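Local coordinates for sulfide-quinone reductase (Aquifex aeolicus, PDB 3HYW), which oxidises hydrogen sulfide with a quinone as electron acceptor, using bound FAD and building polysulfide chains that are released typically as cyclooctasulfur, at residues 288-300 against 310-324. Numbering follows the deposited sequence.
With FAD (flavin-adenine dinucleotide), chain G.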
loop_
_atom_site.group_PDB
_atom_site.type_symbol
_atom_site.label_atom_id
_atom_site.label_comp_id
_atom_site.label_asym_id
_atom_site.label_seq_id
_atom_site.Cartn_x
_atom_site.Cartn_y
_atom_site.Cartn_z
ATOM N N ASN A 288 -22.959 41.421 -14.091
ATOM C CA ASN A 288 -24.180 40.749 -14.539
ATOM C C ASN A 288 -23.907 39.493 -15.379
ATOM O O ASN A 288 -24.833 38.899 -15.940
ATOM C CB ASN A 288 -25.110 41.731 -15.275
ATOM C CG ASN A 288 -24.537 42.222 -16.600
ATOM O OD1 ASN A 288 -23.330 42.329 -16.769
ATOM N ND2 ASN A 288 -25.420 42.539 -17.542
ATOM N N ILE A 289 -22.636 39.098 -15.456
ATOM C CA ILE A 289 -22.241 37.847 -16.116
ATOM C C ILE A 289 -21.788 36.831 -15.070
ATOM O O ILE A 289 -20.973 37.137 -14.201
ATOM C CB ILE A 289 -21.123 38.054 -17.179
ATOM C CG1 ILE A 289 -21.611 38.973 -18.312
ATOM C CG2 ILE A 289 -20.655 36.706 -17.742
ATOM C CD1 ILE A 289 -20.558 39.290 -19.368
ATOM N N PHE A 290 -22.346 35.626 -15.166
ATOM C CA PHE A 290 -22.036 34.539 -14.256
ATOM C C PHE A 290 -21.623 33.321 -15.089
ATOM O O PHE A 290 -22.039 33.169 -16.240
ATOM C CB PHE A 290 -23.253 34.208 -13.372
ATOM C CG PHE A 290 -23.664 35.330 -12.448
ATOM C CD1 PHE A 290 -24.465 36.371 -12.906
ATOM C CD2 PHE A 290 -23.252 35.344 -11.122
ATOM C CE1 PHE A 290 -24.833 37.414 -12.061
ATOM C CE2 PHE A 290 -23.626 36.376 -10.264
ATOM C CZ PHE A 290 -24.412 37.410 -10.733
ATOM N N GLY A 291 -20.777 32.473 -14.516
ATOM C CA GLY A 291 -20.402 31.221 -15.171
ATOM C C GLY A 291 -20.814 30.051 -14.300
ATOM O O GLY A 291 -20.674 30.102 -13.075
ATOM N N VAL A 292 -21.329 28.992 -14.924
ATOM C CA VAL A 292 -21.740 27.796 -14.188
ATOM C C VAL A 292 -21.258 26.570 -14.956
ATOM O O VAL A 292 -21.440 26.485 -16.164
ATOM C CB VAL A 292 -23.287 27.722 -13.999
ATOM C CG1 VAL A 292 -23.712 26.416 -13.329
ATOM C CG2 VAL A 292 -23.802 28.899 -13.186
ATOM N N GLY A 293 -20.626 25.636 -14.252
ATOM C CA GLY A 293 -20.217 24.385 -14.866
ATOM C C GLY A 293 -18.758 24.272 -15.245
ATOM O O GLY A 293 -17.900 24.977 -14.708
ATOM N N VAL A 294 -18.486 23.360 -16.182
ATOM C CA VAL A 294 -17.127 23.033 -16.614
ATOM C C VAL A 294 -16.443 24.218 -17.294
ATOM O O VAL A 294 -15.216 24.346 -17.268
ATOM C CB VAL A 294 -17.146 21.811 -17.587
ATOM C CG1 VAL A 294 -15.768 21.552 -18.169
ATOM C CG2 VAL A 294 -17.659 20.567 -16.862
ATOM N N VAL A 295 -17.246 25.088 -17.893
ATOM C CA VAL A 295 -16.731 26.245 -18.615
ATOM C C VAL A 295 -16.077 27.289 -17.697
ATOM O O VAL A 295 -15.419 28.208 -18.177
ATOM C CB VAL A 295 -17.832 26.899 -19.495
ATOM C CG1 VAL A 295 -18.780 27.759 -18.652
ATOM C CG2 VAL A 295 -17.197 27.724 -20.615
ATOM N N THR A 296 -16.268 27.154 -16.386
ATOM C CA THR A 296 -15.693 28.108 -15.420
ATOM C C THR A 296 -14.194 27.886 -15.196
ATOM O O THR A 296 -13.736 26.753 -15.061
ATOM C CB THR A 296 -16.436 28.106 -14.060
ATOM O OG1 THR A 296 -16.397 26.801 -13.458
ATOM C CG2 THR A 296 -17.883 28.550 -14.247
ATOM N N ALA A 297 -13.433 28.975 -15.154
ATOM C CA ALA A 297 -11.997 28.886 -14.912
ATOM C C ALA A 297 -11.719 28.733 -13.415
ATOM O O ALA A 297 -11.838 29.687 -12.640
ATOM C CB ALA A 297 -11.282 30.107 -15.474
ATOM N N ILE A 298 -11.357 27.521 -13.013
ATOM C CA ILE A 298 -11.001 27.249 -11.626
ATOM C C ILE A 298 -9.554 26.773 -11.635
ATOM O O ILE A 298 -9.226 25.847 -12.374
ATOM C CB ILE A 298 -11.922 26.173 -10.978
ATOM C CG1 ILE A 298 -13.390 26.607 -11.004
ATOM C CG2 ILE A 298 -11.507 25.891 -9.523
ATOM C CD1 ILE A 298 -14.343 25.537 -10.476
ATOM N N PRO A 299 -8.682 27.413 -10.828
ATOM C CA PRO A 299 -7.269 27.027 -10.809
ATOM C C PRO A 299 -7.100 25.573 -10.349
ATOM O O PRO A 299 -7.957 25.063 -9.632
ATOM C CB PRO A 299 -6.650 27.994 -9.790
ATOM C CG PRO A 299 -7.637 29.148 -9.706
ATOM C CD PRO A 299 -8.966 28.506 -9.877
ATOM N N PRO A 300 -6.021 24.895 -10.785
ATOM C CA PRO A 300 -5.839 23.503 -10.368
ATOM C C PRO A 300 -5.570 23.354 -8.870
ATOM O O PRO A 300 -4.999 24.249 -8.249
ATOM C CB PRO A 300 -4.635 23.036 -11.196
ATOM C CG PRO A 300 -3.907 24.267 -11.556
ATOM C CD PRO A 300 -4.953 25.340 -11.701
ATOM N N VAL A 310 -8.696 20.594 -12.556
ATOM C CA VAL A 310 -9.700 20.247 -11.563
ATOM C C VAL A 310 -11.017 19.849 -12.237
ATOM O O VAL A 310 -11.472 20.527 -13.158
ATOM C CB VAL A 310 -9.878 21.394 -10.504
ATOM C CG1 VAL A 310 -10.556 22.617 -11.110
ATOM C CG2 VAL A 310 -10.637 20.908 -9.265
ATOM N N PRO A 311 -11.602 18.709 -11.822
ATOM C CA PRO A 311 -12.942 18.354 -12.289
ATOM C C PRO A 311 -14.011 19.279 -11.742
ATOM O O PRO A 311 -13.903 19.759 -10.608
ATOM C CB PRO A 311 -13.151 16.945 -11.716
ATOM C CG PRO A 311 -12.262 16.898 -10.525
ATOM C CD PRO A 311 -11.047 17.672 -10.936
ATOM N N LYS A 312 -15.037 19.510 -12.555
ATOM C CA LYS A 312 -16.259 20.160 -12.111
ATOM C C LYS A 312 -17.339 19.096 -12.209
ATOM O O LYS A 312 -17.859 18.817 -13.290
ATOM C CB LYS A 312 -16.607 21.372 -12.985
ATOM C CG LYS A 312 -15.665 22.564 -12.829
ATOM C CD LYS A 312 -14.580 22.523 -13.873
ATOM C CE LYS A 312 -13.843 23.846 -13.961
ATOM N NZ LYS A 312 -13.312 24.063 -15.332
ATOM N N THR A 313 -17.634 18.477 -11.073
ATOM C CA THR A 313 -18.570 17.360 -11.014
ATOM C C THR A 313 -20.007 17.866 -10.931
ATOM O O THR A 313 -20.242 19.057 -10.713
ATOM C CB THR A 313 -18.295 16.448 -9.798
ATOM O OG1 THR A 313 -18.835 17.038 -8.609
ATOM C CG2 THR A 313 -16.817 16.209 -9.617
ATOM N N GLY A 314 -20.957 16.945 -11.102
ATOM C CA GLY A 314 -22.385 17.260 -11.065
ATOM C C GLY A 314 -22.821 18.013 -9.825
ATOM O O GLY A 314 -23.498 19.031 -9.922
ATOM N N MET A 315 -22.437 17.514 -8.653
ATOM C CA MET A 315 -22.796 18.174 -7.395
ATOM C C MET A 315 -22.202 19.583 -7.252
ATOM O O MET A 315 -22.887 20.496 -6.792
ATOM C CB MET A 315 -22.443 17.301 -6.190
ATOM C CG MET A 315 -22.565 18.031 -4.862
ATOM S SD MET A 315 -22.223 16.972 -3.449
ATOM C CE MET A 315 -23.870 16.431 -3.074
ATOM N N MET A 316 -20.940 19.752 -7.648
ATOM C CA MET A 316 -20.293 21.070 -7.634
ATOM C C MET A 316 -21.059 22.075 -8.487
ATOM O O MET A 316 -21.249 23.221 -8.084
ATOM C CB MET A 316 -18.867 20.978 -8.168
ATOM C CG MET A 316 -17.932 20.114 -7.325
ATOM S SD MET A 316 -16.373 19.778 -8.162
ATOM C CE MET A 316 -15.636 21.412 -8.167
ATOM N N ILE A 317 -21.476 21.622 -9.668
ATOM C CA ILE A 317 -22.172 22.439 -10.651
ATOM C C ILE A 317 -23.595 22.805 -10.215
ATOM O O ILE A 317 -24.048 23.927 -10.451
ATOM C CB ILE A 317 -22.191 21.731 -12.026
ATOM C CG1 ILE A 317 -20.763 21.605 -12.558
ATOM C CG2 ILE A 317 -23.081 22.492 -13.035
ATOM C CD1 ILE A 317 -20.633 20.705 -13.741
ATOM N N GLU A 318 -24.301 21.858 -9.599
ATOM C CA GLU A 318 -25.613 22.135 -9.017
ATOM C C GLU A 318 -25.509 23.208 -7.934
ATOM O O GLU A 318 -26.381 24.070 -7.818
ATOM C CB GLU A 318 -26.227 20.863 -8.417
ATOM C CG GLU A 318 -26.696 19.829 -9.446
ATOM C CD GLU A 318 -27.325 18.612 -8.788
ATOM O OE1 GLU A 318 -28.001 18.762 -7.748
ATOM O OE2 GLU A 318 -27.134 17.492 -9.302
ATOM N N GLN A 319 -24.445 23.130 -7.136
ATOM C CA GLN A 319 -24.152 24.140 -6.119
ATOM C C GLN A 319 -23.791 25.506 -6.722
ATOM O O GLN A 319 -24.236 26.528 -6.207
ATOM C CB GLN A 319 -23.043 23.646 -5.191
ATOM C CG GLN A 319 -23.458 22.411 -4.389
ATOM C CD GLN A 319 -22.326 21.814 -3.597
ATOM O OE1 GLN A 319 -21.172 22.189 -3.778
ATOM N NE2 GLN A 319 -22.645 20.873 -2.709
ATOM N N MET A 320 -22.987 25.515 -7.796
ATOM C CA MET A 320 -22.726 26.737 -8.583
ATOM C C MET A 320 -24.033 27.340 -9.054
ATOM O O MET A 320 -24.239 28.539 -8.938
ATOM C CB MET A 320 -21.900 26.435 -9.831
ATOM C CG MET A 320 -20.457 26.072 -9.586
ATOM S SD MET A 320 -19.748 25.462 -11.115
ATOM C CE MET A 320 -18.204 24.772 -10.530
ATOM N N ALA A 321 -24.894 26.493 -9.610
ATOM C CA ALA A 321 -26.201 26.907 -10.120
ATOM C C ALA A 321 -27.096 27.526 -9.053
ATOM O O ALA A 321 -27.734 28.550 -9.314
ATOM C CB ALA A 321 -26.907 25.728 -10.788
ATOM N N MET A 322 -27.148 26.914 -7.867
ATOM C CA MET A 322 -27.933 27.458 -6.744
ATOM C C MET A 322 -27.407 28.825 -6.322
ATOM O O MET A 322 -28.183 29.766 -6.125
ATOM C CB MET A 322 -27.899 26.540 -5.517
ATOM C CG MET A 322 -28.546 25.190 -5.670
ATOM S SD MET A 322 -28.314 24.239 -4.145
ATOM C CE MET A 322 -28.113 22.588 -4.827
ATOM N N ALA A 323 -26.088 28.920 -6.168
ATOM C CA ALA A 323 -25.437 30.172 -5.778
ATOM C C ALA A 323 -25.682 31.278 -6.803
ATOM O O ALA A 323 -26.034 32.399 -6.433
ATOM C CB ALA A 323 -23.943 29.958 -5.563
ATOM N N VAL A 324 -25.518 30.955 -8.085
ATOM C CA VAL A 324 -25.677 31.945 -9.158
ATOM C C VAL A 324 -27.117 32.459 -9.253
ATOM O O VAL A 324 -27.343 33.664 -9.408
ATOM C CB VAL A 324 -25.193 31.392 -10.517
ATOM C CG1 VAL A 324 -25.752 32.218 -11.688
ATOM C CG2 VAL A 324 -23.664 31.358 -10.551
HETATM P PA FAD G . -22.829 20.096 -20.267
HETATM O O1A FAD G . -23.767 19.348 -19.355
HETATM O O2A FAD G . -21.950 19.329 -21.207
HETATM O O5B FAD G . -23.739 21.119 -21.090
HETATM C C5B FAD G . -23.230 22.124 -21.951
HETATM C C4B FAD G . -24.371 22.533 -22.870
HETATM O O4B FAD G . -24.019 23.711 -23.596
HETATM C C3B FAD G . -24.648 21.464 -23.913
HETATM O O3B FAD G . -26.065 21.340 -24.077
HETATM C C2B FAD G . -24.008 22.015 -25.173
HETATM O O2B FAD G . -24.643 21.525 -26.352
HETATM C C1B FAD G . -24.223 23.506 -24.994
HETATM N N9A FAD G . -23.294 24.378 -25.762
HETATM C C8A FAD G . -21.972 24.194 -25.968
HETATM N N7A FAD G . -21.496 25.232 -26.700
HETATM C C5A FAD G . -22.534 26.063 -26.955
HETATM C C6A FAD G . -22.665 27.264 -27.648
HETATM N N6A FAD G . -21.592 27.831 -28.246
HETATM N N1A FAD G . -23.881 27.868 -27.719
HETATM C C2A FAD G . -24.960 27.321 -27.131
HETATM N N3A FAD G . -24.861 26.162 -26.460
HETATM C C4A FAD G . -23.662 25.520 -26.354
HETATM N N1 FAD G . -20.018 14.306 -13.001
HETATM C C2 FAD G . -20.491 13.646 -11.910
HETATM O O2 FAD G . -20.750 14.277 -10.866
HETATM N N3 FAD G . -20.702 12.308 -11.929
HETATM C C4 FAD G . -20.442 11.600 -13.047
HETATM O O4 FAD G . -20.636 10.249 -13.084
HETATM C C4X FAD G . -19.955 12.252 -14.174
HETATM N N5 FAD G . -19.688 11.535 -15.289
HETATM C C5X FAD G . -19.222 12.148 -16.399
HETATM C C6 FAD G . -18.968 11.387 -17.545
HETATM C C7 FAD G . -18.478 11.990 -18.699
HETATM C C7M FAD G . -18.210 11.125 -19.917
HETATM C C8 FAD G . -18.242 13.367 -18.699
HETATM C C8M FAD G . -17.705 14.090 -19.920
HETATM C C9 FAD G . -18.494 14.120 -17.549
HETATM C C9A FAD G . -18.999 13.524 -16.382
HETATM N N10 FAD G . -19.269 14.254 -15.259
HETATM C C10 FAD G . -19.738 13.629 -14.148
HETATM C "C1'" FAD G . -18.963 15.703 -15.225
HETATM C "C2'" FAD G . -20.071 16.731 -15.328
HETATM O "O2'" FAD G . -21.120 16.428 -14.400
HETATM C "C3'" FAD G . -20.550 16.809 -16.778
HETATM O "O3'" FAD G . -19.431 17.152 -17.631
HETATM C "C4'" FAD G . -21.661 17.837 -16.941
HETATM O "O4'" FAD G . -22.333 17.570 -18.179
HETATM C "C5'" FAD G . -21.105 19.257 -16.937
HETATM O "O5'" FAD G . -22.174 20.197 -16.996
HETATM P P FAD G . -22.087 21.544 -17.877
HETATM O O1P FAD G . -23.412 22.248 -17.753
HETATM O O2P FAD G . -20.816 22.301 -17.557
HETATM O O3P FAD G . -21.871 21.034 -19.391
HETATM O O HOH W 1 -7.866 23.375 -13.186
HETATM O O HOH W 2 -10.402 25.656 -14.880
#
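Lys312 sends its ammonium group into the turn of 288-300, where NZ meets two backbone carbonyls: Val294 O at 2.7 Å, tilted about 30° from that carbonyl plane, and Thr296 O, approached almost head-on. A bend in the chain at chi2 (94°) carries NZ there, while CB and CD lie against Val294 and CE against the CD1 methyl of Ile298, whose side chain runs past in the opposite direction. An alanine here would probably leave the carbonyls of Val294 and Thr296 without their shared charged donor and open a gap beside Ile298 CD1. The turn, type I from Gly293 to Thr296, is braced within itself by Thr296, whose OG1 donates to Gly293 O at 2.7 Å. Met320 extends from the helix toward the turn, SD accepting a weak hydrogen bond from Gly293 N (3.3 Å) and CE meeting Ile298 CD1 tip to tip. Strand 289-291, the edge strand of the parallel Rossmann-type sheet beside 100-103, leads into this turn, consistent with the FAD-binding fold of the pyridine nucleotide-disulphide oxidoreductase family. Val294 N donates to FAD O2P at 2.9 Å, and a side chain at Gly293 would run into that same oxygen. At the start of the helix Gly314 N reaches FAD O2 at 2.7 Å; Ile317 places CD1 on the cofactor's C5' and CG1 on Gly293 CA. Val292, just after the strand, divides its methyls, CG1 over the Ile317-Ala321 backbone and CG2 on Val324 CG2 (3.6 Å), while the side chains of Val324 and Phe290 slide past each other in opposite directions, CG1 against CB.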